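Local coordinates for gene activator AphA (Vibrio cholerae, PDB 1YG2), which activates virulence gene expression in Vibrio cholerae, probably by binding promoter DNA through a winged-helix domain as a dimer, at residues A[138-143]-A[149-154]. Residues are numbered along the deposited sequence; the frame is centred on the assembly and turned at random.
Sequences ANPAVL and LERLTL
The guanidinium group of Arg-151 turns one of its faces to the ring of Pro-140, whose CG lies over the centre of the plane. The carbon-to-carbon approach is modelled too close to be real, so the exact spacing is doubtful; as modelled, a corner of the proline ring sits over the guanidinium plane. Pro-140 CD stays farther off, 3.9 Å from Arg-151 NE, and the two side chains meet at a slant. Arg-151 NE also makes a weak hydrogen bond to the backbone O of Tyr-137, the residue just before 138-143 in the same loop.

Arg-151 can extend this far from its helix because CG stands anti to the backbone N (chi1 176°) and the chain stays straight out to NE; a final turn about CD-NE (chi4 -87°) then swings the guanidinium broadside to the proline. Closer to the helix, the aliphatic part of the same side chain passes Leu-143, which crosses it at about a right angle and brings CD1 to 4.0 Å from Arg-151 CD. Contact between the segments thus falls to one long side chain reaching across to two hydrophobic groups, and only 140 Å² is buried.

Pro-140 lies in a short 3-10 turn, residues 140-142, in which Leu-143 N bonds to Pro-140 O at 2.8 Å, tying together the two residues that receive the arginine. This turn belongs to the loop that joins the two long helices 108-136 and 145-177. Near its start, helix 145-177 directs Arg-151 back over that loop and against Glu-133 of helix 108-136, while Leu-152 O accepts a hydrogen bond from Trp-167 of the second subunit.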
loop_
_atom_site.group_PDB
_atom_site.type_symbol
_atom_site.label_atom_id
_atom_site.label_comp_id
_atom_site.label_asym_id
_atom_site.label_seq_id
_atom_site.Cartn_x
_atom_site.Cartn_y
_atom_site.Cartn_z
ATOM N N ALA A 138 0.962 25.713 1.077
ATOM C CA ALA A 138 2.252 26.019 1.670
ATOM C C ALA A 138 2.203 26.291 3.169
ATOM O O ALA A 138 3.042 25.792 3.908
ATOM C CB ALA A 138 2.880 27.203 0.956
ATOM N N ASN A 139 1.227 27.071 3.620
ATOM C CA ASN A 139 1.122 27.409 5.041
ATOM C C ASN A 139 -0.230 27.047 5.657
ATOM O O ASN A 139 -1.219 27.764 5.477
ATOM C CB ASN A 139 1.366 28.905 5.234
ATOM C CG ASN A 139 1.477 29.295 6.699
ATOM O OD1 ASN A 139 1.407 30.472 7.043
ATOM N ND2 ASN A 139 1.671 28.307 7.564
ATOM N N PRO A 140 -0.283 25.939 6.416
ATOM C CA PRO A 140 -1.513 25.470 7.069
ATOM C C PRO A 140 -2.215 26.564 7.871
ATOM O O PRO A 140 -3.438 26.719 7.809
ATOM C CB PRO A 140 -1.016 24.342 7.970
ATOM C CG PRO A 140 0.177 23.825 7.240
ATOM C CD PRO A 140 0.860 25.080 6.770
ATOM N N ALA A 141 -1.420 27.325 8.616
ATOM C CA ALA A 141 -1.921 28.398 9.462
ATOM C C ALA A 141 -2.876 29.366 8.775
ATOM O O ALA A 141 -3.735 29.956 9.425
ATOM C CB ALA A 141 -0.751 29.166 10.053
ATOM N N VAL A 142 -2.736 29.526 7.465
ATOM C CA VAL A 142 -3.591 30.452 6.729
ATOM C C VAL A 142 -4.717 29.735 5.985
ATOM O O VAL A 142 -5.622 30.367 5.432
ATOM C CB VAL A 142 -2.758 31.267 5.713
ATOM C CG1 VAL A 142 -3.607 32.360 5.098
ATOM C CG2 VAL A 142 -1.542 31.866 6.405
ATOM N N LEU A 143 -4.661 28.408 5.992
ATOM C CA LEU A 143 -5.649 27.587 5.305
ATOM C C LEU A 143 -6.869 27.272 6.171
ATOM O O LEU A 143 -6.762 27.192 7.395
ATOM C CB LEU A 143 -4.994 26.278 4.864
ATOM C CG LEU A 143 -3.740 26.391 4.001
ATOM C CD1 LEU A 143 -3.138 25.007 3.800
ATOM C CD2 LEU A 143 -4.090 27.033 2.671
ATOM N N LEU A 149 -7.037 19.647 5.813
ATOM C CA LEU A 149 -7.310 18.229 5.631
ATOM C C LEU A 149 -6.814 17.780 4.247
ATOM O O LEU A 149 -6.115 16.769 4.134
ATOM C CB LEU A 149 -8.812 17.961 5.763
ATOM C CG LEU A 149 -9.428 18.177 7.152
ATOM C CD1 LEU A 149 -10.901 17.780 7.118
ATOM C CD2 LEU A 149 -8.678 17.349 8.190
ATOM N N GLU A 150 -7.175 18.534 3.206
ATOM C CA GLU A 150 -6.746 18.216 1.844
ATOM C C GLU A 150 -5.226 18.162 1.817
ATOM O O GLU A 150 -4.623 17.240 1.257
ATOM C CB GLU A 150 -7.212 19.294 0.862
ATOM C CG GLU A 150 -8.709 19.535 0.834
ATOM C CD GLU A 150 -9.092 20.641 -0.136
ATOM O OE1 GLU A 150 -8.258 21.543 -0.383
ATOM O OE2 GLU A 150 -10.232 20.620 -0.643
ATOM N N ARG A 151 -4.620 19.169 2.437
ATOM C CA ARG A 151 -3.177 19.272 2.510
ATOM C C ARG A 151 -2.590 17.993 3.087
ATOM O O ARG A 151 -1.621 17.449 2.566
ATOM C CB ARG A 151 -2.773 20.469 3.386
ATOM C CG ARG A 151 -1.264 20.580 3.598
ATOM C CD ARG A 151 -0.863 21.782 4.449
ATOM N NE ARG A 151 0.551 21.710 4.822
ATOM C CZ ARG A 151 1.011 21.070 5.889
ATOM N NH1 ARG A 151 0.165 20.453 6.708
ATOM N NH2 ARG A 151 2.317 21.017 6.121
ATOM N N LEU A 152 -3.184 17.499 4.164
ATOM C CA LEU A 152 -2.678 16.278 4.778
ATOM C C LEU A 152 -2.797 15.060 3.850
ATOM O O LEU A 152 -1.884 14.239 3.792
ATOM C CB LEU A 152 -3.400 16.030 6.107
ATOM C CG LEU A 152 -3.032 17.018 7.223
ATOM C CD1 LEU A 152 -3.997 16.869 8.391
ATOM C CD2 LEU A 152 -1.592 16.775 7.676
ATOM N N THR A 153 -3.902 14.935 3.116
ATOM C CA THR A 153 -4.032 13.796 2.215
ATOM C C THR A 153 -2.978 13.913 1.122
ATOM O O THR A 153 -2.414 12.910 0.688
ATOM C CB THR A 153 -5.418 13.715 1.565
ATOM O OG1 THR A 153 -5.646 14.890 0.787
ATOM C CG2 THR A 153 -6.494 13.563 2.634
ATOM N N LEU A 154 -2.711 15.140 0.680
ATOM C CA LEU A 154 -1.691 15.354 -0.345
ATOM C C LEU A 154 -0.337 14.928 0.232
ATOM O O LEU A 154 0.433 14.210 -0.409
ATOM C CB LEU A 154 -1.630 16.841 -0.761
ATOM C CG LEU A 154 -0.480 17.234 -1.702
ATOM C CD1 LEU A 154 -0.558 16.414 -2.965
ATOM C CD2 LEU A 154 -0.549 18.710 -2.049
#